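Dye-decolorizing peroxidase (Irpex lacteus, PDB 7D8M) is a heme b protein of the DyP-type peroxidase family, which probably uses peroxide at its heme iron to oxidise dyes and other substrates. Local coordinates at residues S40-Y45 with L70-A75; T36-V41 with G78-T83; S298-D303 with H312-N317; R319-Q324 with P384-S389. All coordinates share one frame; numbering follows the deposited sequence.

Interaction 1 of 4, residues S40-Y45 with L70-A75; sequences SVLKTY and LAFSHA
Leu42 spreads its two methyl branches over the neighbouring ends of Leu70 and Phe72, one branch to each. Its CD2 meets CD2 of Leu70 at 3.6 Å, the two leucines crossing at a slant, methyl against methyl. The other branch goes to the aromatic ring: CD1 of Leu42 lies 4.0 Å from CZ of Phe72, at the edge of the ring and near its plane. Leu42 and Phe72 thus reach for each other from opposite directions. The first torsion of Leu42, at -92°, is turned off the usual staggered positions, and this rotation sets the fork to face both partners.

The contact lays helix 35-49 on strand 67-72 within a ferredoxin-like fold, the unit of the DyP alpha+beta barrel. The helix links strand 24-32 to 67-72, which are separated in the sheet by 120-126, the split beta-alpha-beta arrangement of that fold. On the strand, Leu70 and Phe72 point to the helix side, while Ala71, between them, touches Phe436 and Ser438 of strand 428-438, which Phe72 joins by a backbone bond to Phe437. Leu70 has CG anti to its backbone N (chi1 171°), which carries CD2 to Leu42. The Phe72 ring also stacks with Phe448, and Tyr45, one turn further along, leans on helix 129-143 at Tyr135 and Leu139.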
# COMPACT_ATOMS: atom_id res chain seq x y z
N SER A 40 11.47 21.56 19.20
CA SER A 40 11.01 21.80 20.57
C SER A 40 9.65 21.18 20.82
O SER A 40 9.44 20.51 21.84
CB SER A 40 10.99 23.30 20.86
OG SER A 40 12.27 23.86 20.68
N VAL A 41 8.70 21.41 19.91
CA VAL A 41 7.38 20.78 20.02
C VAL A 41 7.53 19.27 20.04
O VAL A 41 6.92 18.57 20.86
CB VAL A 41 6.47 21.22 18.86
CG1 VAL A 41 5.20 20.37 18.83
CG2 VAL A 41 6.14 22.70 18.96
N LEU A 42 8.33 18.73 19.11
CA LEU A 42 8.50 17.29 19.00
C LEU A 42 8.98 16.69 20.31
O LEU A 42 8.55 15.59 20.68
CB LEU A 42 9.52 16.98 17.90
CG LEU A 42 9.04 16.72 16.49
CD1 LEU A 42 10.23 16.21 15.70
CD2 LEU A 42 7.91 15.70 16.49
N LYS A 43 9.86 17.40 21.02
CA LYS A 43 10.49 16.83 22.21
C LYS A 43 9.45 16.38 23.23
O LYS A 43 9.61 15.33 23.87
CB LYS A 43 11.46 17.85 22.83
N THR A 44 8.37 17.13 23.38
CA THR A 44 7.31 16.73 24.30
C THR A 44 6.12 16.07 23.61
O THR A 44 5.49 15.19 24.19
CB THR A 44 6.81 17.93 25.10
OG1 THR A 44 6.66 19.05 24.22
CG2 THR A 44 7.82 18.30 26.22
N TYR A 45 5.80 16.49 22.38
CA TYR A 45 4.68 15.87 21.67
C TYR A 45 4.93 14.38 21.44
O TYR A 45 4.08 13.54 21.76
CB TYR A 45 4.43 16.57 20.33
CG TYR A 45 3.14 16.10 19.70
CD1 TYR A 45 1.92 16.65 20.07
CD2 TYR A 45 3.13 15.07 18.75
CE1 TYR A 45 0.74 16.21 19.51
CE2 TYR A 45 1.95 14.63 18.18
CZ TYR A 45 0.76 15.20 18.57
OH TYR A 45 -0.44 14.78 18.03
N LEU A 70 4.32 9.40 12.70
CA LEU A 70 5.07 10.50 12.11
C LEU A 70 6.20 9.94 11.26
O LEU A 70 6.88 9.00 11.66
CB LEU A 70 5.65 11.41 13.21
CG LEU A 70 6.63 12.51 12.79
CD1 LEU A 70 5.96 13.48 11.87
CD2 LEU A 70 7.17 13.24 14.02
N ALA A 71 6.39 10.53 10.07
CA ALA A 71 7.43 10.10 9.16
C ALA A 71 7.99 11.31 8.42
O ALA A 71 7.27 12.27 8.15
CB ALA A 71 6.91 9.06 8.15
N PHE A 72 9.28 11.24 8.08
CA PHE A 72 9.98 12.36 7.46
C PHE A 72 10.49 11.99 6.07
O PHE A 72 10.99 10.88 5.86
CB PHE A 72 11.17 12.81 8.32
CG PHE A 72 10.77 13.38 9.65
CD1 PHE A 72 10.21 14.64 9.73
CD2 PHE A 72 10.97 12.66 10.81
CE1 PHE A 72 9.85 15.19 10.96
CE2 PHE A 72 10.61 13.19 12.04
CZ PHE A 72 10.04 14.45 12.11
N SER A 73 10.37 12.93 5.15
CA SER A 73 10.98 12.83 3.83
C SER A 73 12.46 13.20 3.90
O SER A 73 12.94 13.79 4.86
CB SER A 73 10.26 13.74 2.84
OG SER A 73 10.58 15.11 3.06
N HIS A 74 13.18 12.83 2.83
CA HIS A 74 14.58 13.23 2.70
C HIS A 74 14.73 14.74 2.82
O HIS A 74 15.67 15.22 3.46
CB HIS A 74 15.13 12.75 1.35
CG HIS A 74 16.48 13.30 1.01
ND1 HIS A 74 17.65 12.67 1.35
CD2 HIS A 74 16.84 14.42 0.34
CE1 HIS A 74 18.68 13.38 0.91
NE2 HIS A 74 18.21 14.45 0.30
N ALA A 75 13.81 15.50 2.23
CA ALA A 75 13.84 16.95 2.40
C ALA A 75 13.65 17.33 3.87
O ALA A 75 14.28 18.28 4.35
CB ALA A 75 12.77 17.60 1.53

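Interaction 2 of 4, residues T36-V41 with G78-T83; sequences TAFKSV and GALNVT
Leu80 stands at the C-terminal end of helix 74-79, where a Schellman motif closes the helix, and both its side chain and its carbonyl are met by helix 35-49 of the same ferredoxin-like domain. In the motif Asn81 takes the left-handed backbone conformation (phi 53°), which asparagine tolerates better than most residues, and its N bonds to Gly78 O at 2.9 Å, while Val82 N reaches back to Phe77 O. The turn leaves Leu80 O facing Lys39, whose NZ donates to it at 3.1 Å. NZ approaches off the carbonyl direction, at a C=O...N angle of 148° and 26° out of the carbonyl plane. NZ also bonds to Ala450 O, so one ammonium ties two chain segments to the helix. A methionine in place of Lys39 would probably leave the carbonyl oxygens of Leu80 and Ala450 without this shared donor.

Lysine suits this place because its methylenes pack on Leu80 while its ammonium group reaches the carbonyl. CG of Lys39 is anti to the carbonyl carbon and the chain beyond is extended, sliding past Leu80 in the opposite direction, with CG 3.9 Å from Leu80 CD2. The same methyl approaches CD1 of Phe38 at 4.0 Å, the leucine and phenylalanine side chains crossing at about a right angle. Phe38 is itself stacked on Phe143 of helix 129-143. Within helix 35-49, Thr36 O accepts two bonds from Ser40, from N and, across the other face of the carbonyl plane, from OG at 2.8 Å.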
# COMPACT_ATOMS: atom_id res chain seq x y z
N THR A 36 14.26 24.83 14.85
CA THR A 36 14.41 24.89 16.30
C THR A 36 13.05 24.80 16.99
O THR A 36 12.88 24.03 17.94
CB THR A 36 15.14 26.17 16.71
OG1 THR A 36 16.45 26.20 16.11
CG2 THR A 36 15.29 26.21 18.22
N ALA A 37 12.08 25.58 16.52
CA ALA A 37 10.74 25.54 17.11
C ALA A 37 10.04 24.21 16.82
O ALA A 37 9.26 23.72 17.65
CB ALA A 37 9.90 26.71 16.60
N PHE A 38 10.30 23.62 15.66
CA PHE A 38 9.69 22.33 15.34
C PHE A 38 10.21 21.24 16.27
O PHE A 38 9.42 20.51 16.88
CB PHE A 38 9.96 21.98 13.87
CG PHE A 38 9.17 20.80 13.38
CD1 PHE A 38 9.66 19.51 13.55
CD2 PHE A 38 7.96 20.97 12.74
CE1 PHE A 38 8.95 18.42 13.08
CE2 PHE A 38 7.24 19.89 12.28
CZ PHE A 38 7.73 18.61 12.45
N LYS A 39 11.53 21.12 16.40
CA LYS A 39 12.10 20.13 17.31
C LYS A 39 11.59 20.31 18.74
O LYS A 39 11.30 19.33 19.44
CB LYS A 39 13.63 20.21 17.28
CG LYS A 39 14.24 19.95 15.91
CD LYS A 39 15.76 20.11 15.92
CE LYS A 39 16.43 19.28 14.82
NZ LYS A 39 17.89 19.08 15.04
N SER A 40 11.47 21.56 19.20
CA SER A 40 11.01 21.80 20.57
C SER A 40 9.65 21.18 20.82
O SER A 40 9.44 20.51 21.84
CB SER A 40 10.99 23.30 20.86
OG SER A 40 12.27 23.86 20.68
N VAL A 41 8.70 21.41 19.91
CA VAL A 41 7.38 20.78 20.02
C VAL A 41 7.53 19.27 20.04
O VAL A 41 6.92 18.57 20.86
CB VAL A 41 6.47 21.22 18.86
CG1 VAL A 41 5.20 20.37 18.83
CG2 VAL A 41 6.14 22.70 18.96
N GLY A 78 16.91 17.14 5.80
CA GLY A 78 17.70 18.34 5.62
C GLY A 78 17.21 19.49 6.48
O GLY A 78 17.99 20.14 7.17
N ALA A 79 15.89 19.73 6.46
CA ALA A 79 15.34 20.84 7.24
C ALA A 79 15.53 20.65 8.73
O ALA A 79 15.50 21.64 9.48
CB ALA A 79 13.85 21.01 6.92
N LEU A 80 15.75 19.42 9.19
CA LEU A 80 16.02 19.16 10.59
C LEU A 80 17.51 18.95 10.88
O LEU A 80 17.87 18.58 12.00
CB LEU A 80 15.23 17.94 11.06
CG LEU A 80 13.73 18.17 11.13
CD1 LEU A 80 13.01 16.86 11.39
CD2 LEU A 80 13.41 19.20 12.20
N ASN A 81 18.36 19.19 9.88
CA ASN A 81 19.81 18.98 9.97
C ASN A 81 20.15 17.57 10.44
O ASN A 81 20.98 17.37 11.34
CB ASN A 81 20.47 20.03 10.86
CG ASN A 81 21.93 20.19 10.55
OD1 ASN A 81 22.79 19.62 11.22
ND2 ASN A 81 22.23 20.96 9.50
N VAL A 82 19.50 16.58 9.83
CA VAL A 82 19.78 15.18 10.07
C VAL A 82 20.36 14.60 8.78
O VAL A 82 19.79 14.81 7.70
CB VAL A 82 18.52 14.42 10.51
CG1 VAL A 82 18.77 12.92 10.56
CG2 VAL A 82 18.02 14.94 11.87
N THR A 83 21.49 13.92 8.88
CA THR A 83 22.14 13.38 7.70
C THR A 83 21.36 12.18 7.18
O THR A 83 20.97 11.29 7.95
CB THR A 83 23.59 12.99 8.01
OG1 THR A 83 24.28 14.11 8.59
CG2 THR A 83 24.30 12.60 6.73

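Interaction 3 of 4, residues S298-D303 with H312-N317; sequences SDLATD and HIRKTN. With HEM (protoporphyrin IX containing Fe), chain B.
A water joins the two segments by donating to Asp303 O at 2.8 Å while accepting from Arg314 NH2, also at 2.8 Å. It lies in the plane of the guanidinium, at its edge. The arginine reaches this far because its chain is extended from CG to NE, with CG anti to the backbone N (chi1 -170°). NH2 has a stronger partner in Asp320, with which it forms a salt bridge, and Tyr293 adds a cation-pi contact. Leu300 contributes CD2, 4.0 Å from Arg314 NH2, approaching at a slant.

The other side of helix 312-316 serves the heme. His312 is the axial ligand, NE2 to iron 2.3 Å, and its ND1 donates to Asp399, the proximal histidine-aspartate pairing familiar from heme peroxidases. Asn317 ND2 gives a nearly straight bond (172°) to propionate oxygen O2D at 3.0 Å. Thr316 lies against the porphyrin, with OG1 3.3 Å from C2D, and OG1 also donates to His312 O at 3.2 Å, beside the bond from Thr316 N. A valine here would lack that hydroxyl and would probably leave His312 O with one of its two bonds, so that the turn bearing the iron ligand is less firmly held.

The loop 298-303, itself tightened by an Asx turn at Asp299, runs between helices 279-283 and 312-316. The latter is joined to helix 249-261 through the backbones of His312 and Ile313, and leads on to helix 319-323.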
# COMPACT_ATOMS: atom_id res chain seq x y z
N SER A 298 -1.07 -29.53 -12.62
CA SER A 298 -1.06 -28.23 -13.26
C SER A 298 0.38 -27.75 -13.41
O SER A 298 1.16 -27.81 -12.46
CB SER A 298 -1.89 -27.24 -12.43
OG SER A 298 -1.67 -25.92 -12.87
N ASP A 299 0.71 -27.27 -14.61
CA ASP A 299 2.05 -26.77 -14.91
C ASP A 299 2.10 -25.29 -14.56
O ASP A 299 1.46 -24.47 -15.23
CB ASP A 299 2.38 -27.00 -16.38
CG ASP A 299 3.83 -26.68 -16.71
OD1 ASP A 299 4.53 -26.09 -15.85
OD2 ASP A 299 4.27 -27.01 -17.83
N LEU A 300 2.88 -24.94 -13.52
CA LEU A 300 3.06 -23.55 -13.12
C LEU A 300 3.57 -22.69 -14.26
O LEU A 300 3.33 -21.47 -14.28
CB LEU A 300 4.05 -23.45 -11.95
CG LEU A 300 3.52 -23.68 -10.55
CD1 LEU A 300 4.67 -23.65 -9.56
CD2 LEU A 300 2.50 -22.61 -10.23
N ALA A 301 4.28 -23.28 -15.22
CA ALA A 301 4.83 -22.51 -16.33
C ALA A 301 3.79 -22.10 -17.35
O ALA A 301 4.04 -21.17 -18.11
CB ALA A 301 5.93 -23.31 -17.03
N THR A 302 2.63 -22.78 -17.42
CA THR A 302 1.66 -22.50 -18.48
C THR A 302 0.21 -22.32 -18.03
O THR A 302 -0.55 -21.67 -18.75
CB THR A 302 1.67 -23.61 -19.56
OG1 THR A 302 1.26 -24.85 -18.98
CG2 THR A 302 3.06 -23.77 -20.18
N ASP A 303 -0.19 -22.85 -16.88
CA ASP A 303 -1.61 -22.94 -16.54
C ASP A 303 -2.13 -21.63 -15.95
O ASP A 303 -1.86 -21.30 -14.79
CB ASP A 303 -1.84 -24.08 -15.55
CG ASP A 303 -3.31 -24.35 -15.30
OD1 ASP A 303 -4.16 -23.89 -16.10
OD2 ASP A 303 -3.62 -25.02 -14.31
N HIS A 312 -3.47 -8.99 -10.53
CA HIS A 312 -2.84 -8.00 -9.67
C HIS A 312 -2.06 -8.65 -8.54
O HIS A 312 -0.86 -8.39 -8.38
CB HIS A 312 -3.91 -7.06 -9.11
CG HIS A 312 -3.36 -6.03 -8.19
ND1 HIS A 312 -2.22 -5.31 -8.48
CD2 HIS A 312 -3.77 -5.60 -6.97
CE1 HIS A 312 -1.96 -4.47 -7.49
NE2 HIS A 312 -2.89 -4.63 -6.57
N ILE A 313 -2.72 -9.50 -7.74
CA ILE A 313 -2.04 -10.06 -6.57
C ILE A 313 -0.94 -11.02 -6.98
O ILE A 313 0.03 -11.21 -6.22
CB ILE A 313 -3.04 -10.74 -5.61
CG1 ILE A 313 -3.64 -12.02 -6.22
CG2 ILE A 313 -4.12 -9.76 -5.15
CD1 ILE A 313 -4.34 -12.89 -5.20
N ARG A 314 -1.04 -11.65 -8.16
CA ARG A 314 0.00 -12.55 -8.61
C ARG A 314 1.19 -11.78 -9.21
O ARG A 314 2.32 -12.29 -9.20
CB ARG A 314 -0.58 -13.56 -9.61
CG ARG A 314 0.36 -14.71 -9.98
CD ARG A 314 -0.30 -15.79 -10.88
NE ARG A 314 0.58 -16.95 -11.06
CZ ARG A 314 0.16 -18.17 -11.39
NH1 ARG A 314 -1.13 -18.41 -11.58
NH2 ARG A 314 1.04 -19.15 -11.52
N LYS A 315 0.95 -10.58 -9.74
CA LYS A 315 2.05 -9.72 -10.16
C LYS A 315 2.82 -9.17 -8.95
O LYS A 315 4.06 -9.19 -8.93
CB LYS A 315 1.51 -8.57 -11.02
CG LYS A 315 1.28 -8.91 -12.49
CD LYS A 315 2.58 -8.75 -13.30
CE LYS A 315 2.33 -8.07 -14.64
NZ LYS A 315 3.59 -7.97 -15.45
N THR A 316 2.11 -8.69 -7.94
CA THR A 316 2.77 -8.00 -6.82
C THR A 316 3.27 -8.95 -5.74
O THR A 316 4.08 -8.54 -4.90
CB THR A 316 1.82 -7.00 -6.17
OG1 THR A 316 0.66 -7.68 -5.68
CG2 THR A 316 1.43 -5.92 -7.16
N ASN A 317 2.78 -10.19 -5.71
CA ASN A 317 3.31 -11.23 -4.84
C ASN A 317 3.30 -12.52 -5.64
O ASN A 317 2.35 -13.31 -5.57
CB ASN A 317 2.50 -11.37 -3.55
CG ASN A 317 3.01 -12.49 -2.64
OD1 ASN A 317 4.02 -13.14 -2.94
ND2 ASN A 317 2.32 -12.72 -1.52
CHA HEM B . -3.47 -6.84 -2.96
CHB HEM B . -6.45 -3.44 -4.71
CHC HEM B . -2.64 -0.50 -5.38
CHD HEM B . 0.37 -4.08 -4.10
C1A HEM B . -4.61 -6.18 -3.35
C2A HEM B . -5.97 -6.67 -3.22
C3A HEM B . -6.79 -5.71 -3.69
C4A HEM B . -5.98 -4.60 -4.14
CMA HEM B . -8.33 -5.74 -3.78
CAA HEM B . -6.36 -8.04 -2.62
CBA HEM B . -6.56 -7.93 -1.11
CGA HEM B . -5.35 -8.44 -0.35
O1A HEM B . -4.73 -9.44 -0.80
O2A HEM B . -5.02 -7.88 0.73
C1B HEM B . -5.67 -2.34 -5.01
C2B HEM B . -6.18 -1.06 -5.44
C3B HEM B . -5.12 -0.25 -5.63
C4B HEM B . -3.92 -0.99 -5.32
CMB HEM B . -7.70 -0.76 -5.65
CAB HEM B . -5.08 1.24 -6.07
CBB HEM B . -6.13 2.06 -5.97
C1C HEM B . -1.48 -1.22 -5.17
C2C HEM B . -0.12 -0.77 -5.41
C3C HEM B . 0.72 -1.77 -5.05
C4C HEM B . -0.10 -2.88 -4.59
CMC HEM B . 0.24 0.63 -5.96
CAC HEM B . 2.27 -1.84 -5.11
CBC HEM B . 3.00 -1.09 -5.95
C1D HEM B . -0.41 -5.09 -3.57
C2D HEM B . 0.05 -6.24 -2.81
C3D HEM B . -1.00 -6.99 -2.50
C4D HEM B . -2.18 -6.35 -3.05
CMD HEM B . 1.51 -6.56 -2.42
CAD HEM B . -0.97 -8.32 -1.71
CBD HEM B . -0.75 -9.47 -2.70
CGD HEM B . -0.60 -10.79 -1.99
O1D HEM B . -1.15 -11.80 -2.50
O2D HEM B . 0.06 -10.85 -0.92
NA HEM B . -4.66 -4.93 -3.92
NB HEM B . -4.29 -2.27 -4.94
NC HEM B . -1.42 -2.50 -4.68
ND HEM B . -1.78 -5.18 -3.68
FE HEM B . -3.03 -3.76 -4.47
O HOH W 1 -0.26 -21.38 -12.52

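Interaction 4 of 4, residues R319-Q324 with P384-S389; sequences RDLEGQ and PRFPFS. With HEM (protoporphyrin IX containing Fe), chain B.
Helix 319-323 lies beside an irregular segment, 384-389, that bends through a cis peptide before Pro387, and the backbones come nearest at Leu321 and Ser389, 8.0 Å between CA atoms. The contact lies beside the heme pocket, which holds Arg319, and pairs a short helix with a cis-proline loop.

Leu321 is the helix residue that meets the loop. Its CD1 enters among three residues: 3.7 Å from CZ of Phe386, 4.0 Å from CB of Pro387, and over one face of the Phe388 ring. The last is a CH-pi contact, CD1 standing 4.2 Å from the ring centroid and 22° off the normal. Phe388 has CG between its backbone N and carbonyl carbon (chi1 66°), a rotation that brings the ring face round to the leucine. The second branch turns to Ser389, Leu321 CD2 touching Ser389 OG at 3.3 Å. A branched aliphatic side chain suits the site, since one methyl fills the aromatic notch while the other lies against Ser389 OG and Phe388 O. Next to the cis bond, Pro387 CB sits over the centre of the Phe386 ring, an aromatic-proline packing that a cis peptide favours, and Phe386 is stacked on Trp380 as well.

Asp320 forms a salt bridge with Lys390, just past the loop segment. Arg319, extended from CG to NE, meets the propionate at the edge of its guanidinium, near the plane: NH2 donates to heme O1D at 3.0 Å, with an N-H...O angle of 164°.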
# COMPACT_ATOMS: atom_id res chain seq x y z
N ARG A 319 3.84 -15.65 -5.61
CA ARG A 319 4.09 -16.71 -4.63
C ARG A 319 4.72 -17.93 -5.28
O ARG A 319 5.53 -18.62 -4.64
CB ARG A 319 2.78 -17.11 -3.94
CG ARG A 319 2.03 -15.96 -3.29
CD ARG A 319 0.64 -16.39 -2.85
NE ARG A 319 -0.10 -15.26 -2.30
CZ ARG A 319 -1.03 -15.35 -1.35
NH1 ARG A 319 -1.35 -16.54 -0.85
NH2 ARG A 319 -1.63 -14.25 -0.91
N ASP A 320 4.37 -18.23 -6.54
CA ASP A 320 4.86 -19.45 -7.16
C ASP A 320 6.34 -19.34 -7.53
O ASP A 320 7.10 -20.30 -7.36
CB ASP A 320 4.01 -19.80 -8.38
CG ASP A 320 3.99 -18.70 -9.42
OD1 ASP A 320 4.13 -17.50 -9.06
OD2 ASP A 320 3.81 -19.02 -10.62
N LEU A 321 6.77 -18.17 -8.00
CA LEU A 321 8.18 -17.97 -8.30
C LEU A 321 9.02 -18.10 -7.04
O LEU A 321 10.05 -18.79 -7.03
CB LEU A 321 8.40 -16.61 -8.96
CG LEU A 321 7.66 -16.23 -10.24
CD1 LEU A 321 8.43 -15.13 -10.93
CD2 LEU A 321 7.44 -17.43 -11.19
N GLU A 322 8.59 -17.44 -5.96
CA GLU A 322 9.31 -17.53 -4.69
C GLU A 322 9.28 -18.95 -4.15
O GLU A 322 10.29 -19.47 -3.67
CB GLU A 322 8.72 -16.56 -3.67
CG GLU A 322 9.47 -16.49 -2.31
CD GLU A 322 8.86 -15.51 -1.31
OE1 GLU A 322 8.04 -14.65 -1.71
OE2 GLU A 322 9.22 -15.59 -0.12
N GLY A 323 8.11 -19.60 -4.24
CA GLY A 323 7.98 -20.94 -3.71
C GLY A 323 8.83 -21.94 -4.45
O GLY A 323 9.22 -22.96 -3.88
N GLN A 324 9.13 -21.67 -5.72
CA GLN A 324 10.09 -22.45 -6.50
C GLN A 324 11.53 -22.12 -6.14
O GLN A 324 12.44 -22.73 -6.72
CB GLN A 324 9.88 -22.22 -7.99
CG GLN A 324 8.71 -22.99 -8.60
CD GLN A 324 8.41 -22.53 -10.01
OE1 GLN A 324 7.80 -21.47 -10.21
NE2 GLN A 324 8.84 -23.31 -10.99
N PRO A 384 6.01 -5.80 -18.90
CA PRO A 384 5.22 -6.71 -19.73
C PRO A 384 5.83 -8.10 -19.90
O PRO A 384 5.17 -8.97 -20.47
CB PRO A 384 5.12 -5.99 -21.08
CG PRO A 384 6.32 -5.12 -21.12
CD PRO A 384 6.61 -4.71 -19.70
N ARG A 385 7.05 -8.33 -19.44
CA ARG A 385 7.64 -9.67 -19.49
C ARG A 385 7.75 -10.30 -18.11
O ARG A 385 8.45 -11.31 -17.95
CB ARG A 385 9.00 -9.64 -20.19
CG ARG A 385 10.05 -8.73 -19.58
CD ARG A 385 11.06 -9.50 -18.69
NE ARG A 385 11.80 -8.62 -17.79
CZ ARG A 385 12.19 -8.96 -16.56
NH1 ARG A 385 11.91 -10.17 -16.08
NH2 ARG A 385 12.85 -8.08 -15.82
N PHE A 386 7.07 -9.74 -17.10
CA PHE A 386 6.98 -10.39 -15.80
C PHE A 386 5.59 -10.98 -15.60
O PHE A 386 4.58 -10.30 -15.88
CB PHE A 386 7.27 -9.42 -14.64
CG PHE A 386 7.36 -10.12 -13.32
CD1 PHE A 386 8.55 -10.75 -12.93
CD2 PHE A 386 6.25 -10.23 -12.50
CE1 PHE A 386 8.63 -11.44 -11.73
CE2 PHE A 386 6.32 -10.91 -11.29
CZ PHE A 386 7.51 -11.52 -10.90
N PRO A 387 5.48 -12.21 -15.07
CA PRO A 387 6.56 -13.05 -14.53
C PRO A 387 7.40 -13.78 -15.58
O PRO A 387 6.90 -14.23 -16.62
CB PRO A 387 5.80 -14.07 -13.68
CG PRO A 387 4.49 -14.24 -14.41
CD PRO A 387 4.16 -12.84 -14.90
N PHE A 388 8.70 -13.86 -15.29
CA PHE A 388 9.58 -14.76 -16.01
C PHE A 388 9.35 -16.19 -15.54
O PHE A 388 8.65 -16.44 -14.55
CB PHE A 388 11.05 -14.35 -15.82
CG PHE A 388 11.54 -14.51 -14.40
CD1 PHE A 388 12.16 -15.68 -14.00
CD2 PHE A 388 11.37 -13.49 -13.47
CE1 PHE A 388 12.60 -15.85 -12.71
CE2 PHE A 388 11.81 -13.65 -12.16
CZ PHE A 388 12.43 -14.82 -11.78
N SER A 389 9.96 -17.13 -16.26
CA SER A 389 9.94 -18.59 -16.08
C SER A 389 8.70 -19.24 -16.68
O SER A 389 8.52 -20.46 -16.50
CB SER A 389 10.03 -19.04 -14.61
OG SER A 389 8.83 -18.76 -13.90
CHA HEM B . -3.47 -6.84 -2.96
CHB HEM B . -6.45 -3.44 -4.71
CHC HEM B . -2.64 -0.50 -5.38
CHD HEM B . 0.37 -4.08 -4.10
C1A HEM B . -4.61 -6.18 -3.35
C2A HEM B . -5.97 -6.67 -3.22
C3A HEM B . -6.79 -5.71 -3.69
C4A HEM B . -5.98 -4.60 -4.14
CMA HEM B . -8.33 -5.74 -3.78
CAA HEM B . -6.36 -8.04 -2.62
CBA HEM B . -6.56 -7.93 -1.11
CGA HEM B . -5.35 -8.44 -0.35
O1A HEM B . -4.73 -9.44 -0.80
O2A HEM B . -5.02 -7.88 0.73
C1B HEM B . -5.67 -2.34 -5.01
C2B HEM B . -6.18 -1.06 -5.44
C3B HEM B . -5.12 -0.25 -5.63
C4B HEM B . -3.92 -0.99 -5.32
CMB HEM B . -7.70 -0.76 -5.65
CAB HEM B . -5.08 1.24 -6.07
CBB HEM B . -6.13 2.06 -5.97
C1C HEM B . -1.48 -1.22 -5.17
C2C HEM B . -0.12 -0.77 -5.41
C3C HEM B . 0.72 -1.77 -5.05
C4C HEM B . -0.10 -2.88 -4.59
CMC HEM B . 0.24 0.63 -5.96
CAC HEM B . 2.27 -1.84 -5.11
CBC HEM B . 3.00 -1.09 -5.95
C1D HEM B . -0.41 -5.09 -3.57
C2D HEM B . 0.05 -6.24 -2.81
C3D HEM B . -1.00 -6.99 -2.50
C4D HEM B . -2.18 -6.35 -3.05
CMD HEM B . 1.51 -6.56 -2.42
CAD HEM B . -0.97 -8.32 -1.71
CBD HEM B . -0.75 -9.47 -2.70
CGD HEM B . -0.60 -10.79 -1.99
O1D HEM B . -1.15 -11.80 -2.50
O2D HEM B . 0.06 -10.85 -0.92
NA HEM B . -4.66 -4.93 -3.92
NB HEM B . -4.29 -2.27 -4.94
NC HEM B . -1.42 -2.50 -4.68
ND HEM B . -1.78 -5.18 -3.68
FE HEM B . -3.03 -3.76 -4.47

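Overall arrangement
From the N terminus, interactions 1 and 2 both start on helix 35-49. Interaction 1 closes the loop at strand 67-72; interaction 2, opening a little earlier on the helix and ending further along, encloses it. The two touch where Phe72 meets Phe38 and Leu80, making one buried core in the N-terminal domain. On the opposite side of the chain's centre, with centres 40 to 47 Å away, interaction 3 closes a short loop beside the heme, and interaction 4 follows in series, spanning about sixty residues. These two are only 7 Å apart between centres: the Arg314-Asp320 salt bridge joins helices 312-316 and 319-323, Lys315 reaches Phe386 O of the loop, and both contacts touch the heme.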